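Phycocyanobilin lyase subunit beta (Nostoc sp. PCC 7120, PDB 5N3U) pairs with CpcE to form a phycobiliprotein lyase, and is probably required for attaching the bilin chromophore to the phycocyanin alpha subunit CpcA. Local coordinates at residues I174-R177 against L178-L182. Numbering follows the deposited sequence.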
loop_
_atom_site.group_PDB
_atom_site.type_symbol
_atom_site.label_atom_id
_atom_site.label_comp_id
_atom_site.label_asym_id
_atom_site.label_seq_id
_atom_site.Cartn_x
_atom_site.Cartn_y
_atom_site.Cartn_z
ATOM N N ILE B 174 28.720 13.673 -4.962
ATOM C CA ILE B 174 27.872 13.960 -3.779
ATOM C C ILE B 174 27.780 15.481 -3.606
ATOM O O ILE B 174 26.690 16.056 -3.785
ATOM C CB ILE B 174 28.396 13.267 -2.528
ATOM C CG1 ILE B 174 28.222 11.721 -2.624
ATOM C CG2 ILE B 174 27.637 13.754 -1.293
ATOM C CD1 ILE B 174 28.979 10.920 -1.587
ATOM N N HIS B 175 28.935 16.137 -3.391
ATOM C CA HIS B 175 29.040 17.653 -3.485
ATOM C C HIS B 175 28.234 18.234 -4.580
ATOM O O HIS B 175 27.410 19.100 -4.384
ATOM C CB HIS B 175 30.477 18.103 -3.646
ATOM C CG HIS B 175 31.282 17.919 -2.410
ATOM N ND1 HIS B 175 32.654 17.804 -2.420
ATOM C CD2 HIS B 175 30.904 17.802 -1.111
ATOM C CE1 HIS B 175 33.092 17.641 -1.182
ATOM N NE2 HIS B 175 32.048 17.636 -0.369
ATOM N N THR B 176 28.412 17.686 -5.760
ATOM C CA THR B 176 27.768 18.212 -6.927
ATOM C C THR B 176 26.295 18.074 -6.801
ATOM O O THR B 176 25.539 19.010 -7.175
ATOM C CB THR B 176 28.300 17.496 -8.171
ATOM O OG1 THR B 176 29.646 17.931 -8.406
ATOM C CG2 THR B 176 27.435 17.738 -9.404
ATOM N N ARG B 177 25.850 16.914 -6.254
ATOM C CA ARG B 177 24.442 16.676 -6.247
ATOM C C ARG B 177 23.797 17.578 -5.209
ATOM O O ARG B 177 22.727 18.133 -5.426
ATOM C CB ARG B 177 24.161 15.197 -5.979
ATOM C CG ARG B 177 22.708 14.883 -5.865
ATOM C CD ARG B 177 21.961 15.221 -7.082
ATOM N NE ARG B 177 20.534 15.121 -6.880
ATOM C CZ ARG B 177 19.639 15.863 -7.501
ATOM N NH1 ARG B 177 20.028 16.805 -8.359
ATOM N NH2 ARG B 177 18.354 15.691 -7.263
ATOM N N LEU B 178 24.461 17.659 -4.092
ATOM C CA LEU B 178 24.001 18.438 -3.005
ATOM C C LEU B 178 23.837 19.922 -3.373
ATOM O O LEU B 178 22.811 20.507 -3.033
ATOM C CB LEU B 178 24.942 18.280 -1.832
ATOM C CG LEU B 178 24.938 16.957 -1.084
ATOM C CD1 LEU B 178 25.940 16.878 0.020
ATOM C CD2 LEU B 178 23.600 16.613 -0.494
ATOM N N LYS B 179 24.800 20.507 -4.103
ATOM C CA LYS B 179 24.639 21.877 -4.592
ATOM C C LYS B 179 23.428 21.999 -5.505
ATOM O O LYS B 179 22.652 22.947 -5.349
ATOM C CB LYS B 179 25.851 22.352 -5.368
ATOM C CG LYS B 179 27.120 22.504 -4.549
ATOM C CD LYS B 179 28.317 22.986 -5.396
ATOM C CE LYS B 179 29.571 22.089 -5.253
ATOM N NZ LYS B 179 30.152 21.995 -3.868
ATOM N N GLU B 180 23.240 21.077 -6.451
ATOM C CA GLU B 180 22.091 21.162 -7.341
ATOM C C GLU B 180 20.796 21.094 -6.519
ATOM O O GLU B 180 19.785 21.694 -6.897
ATOM C CB GLU B 180 22.001 19.999 -8.348
ATOM C CG GLU B 180 23.049 19.836 -9.448
ATOM C CD GLU B 180 23.271 18.346 -9.822
ATOM O OE1 GLU B 180 24.452 17.940 -10.038
ATOM O OE2 GLU B 180 22.279 17.551 -9.844
ATOM N N MET B 181 20.795 20.327 -5.426
ATOM C CA MET B 181 19.551 20.182 -4.651
ATOM C C MET B 181 19.266 21.409 -3.765
ATOM O O MET B 181 18.137 21.907 -3.698
ATOM C CB MET B 181 19.617 18.892 -3.809
ATOM C CG MET B 181 19.331 17.639 -4.612
ATOM S SD MET B 181 19.489 16.263 -3.446
ATOM C CE MET B 181 17.816 16.363 -2.790
ATOM N N LEU B 182 20.301 21.901 -3.108
ATOM C CA LEU B 182 20.220 23.206 -2.408
ATOM C C LEU B 182 19.709 24.344 -3.301
ATOM O O LEU B 182 18.959 25.172 -2.832
ATOM C CB LEU B 182 21.563 23.604 -1.822
ATOM C CG LEU B 182 21.513 24.748 -0.813
ATOM C CD1 LEU B 182 20.584 24.480 0.355
ATOM C CD2 LEU B 182 22.897 25.014 -0.282
#
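Ile174 and Leu178 sit one turn apart on the alpha helix 171-184, near the C-terminal end of an all-helical HEAT-repeat protein, and illustrate how i to i+3 and i to i+4 spacing sorts side chains onto the faces of one helix. Ile174 CG2 lies 3.8 Å from Leu178 CD1, the two chains side by side and directed the same way; Ile174 rests on Leu139 of helix 130-145 and Leu178 on Ile158 of helix 151-163. On the exposed flank, Lys179 bends back over the turn until NZ is 3.9 Å from His175 CB, while its backbone N donates to His175 O. Thr176 OG1 is hydrogen-bonded to Gln172 OE1, one turn earlier, which leaves CG2, anti to the backbone N, to meet Glu180 OE1. At Arg177, CG also stands anti to the backbone N (chi1 176°), and a bend at chi2 carries the guanidinium forward along the helix, where NH1 forms an i to i+3 salt bridge of 2.8 Å with Glu180 OE2. OE2 lies close to the guanidinium plane, whereas NH1 reaches it from the anti side, 28° out of the carboxylate plane. NE is hydrogen-bonded to Ser146 OG and NH2 also has a partner elsewhere; all three nitrogens are thus engaged, which would limit rotation of the group. A methionine in place of Arg177 would probably leave Glu180 without its cationic mate and Ser146 without this donor. Against one face of the guanidinium packs Met181, its CG 3.3 Å from the plane, over the centre.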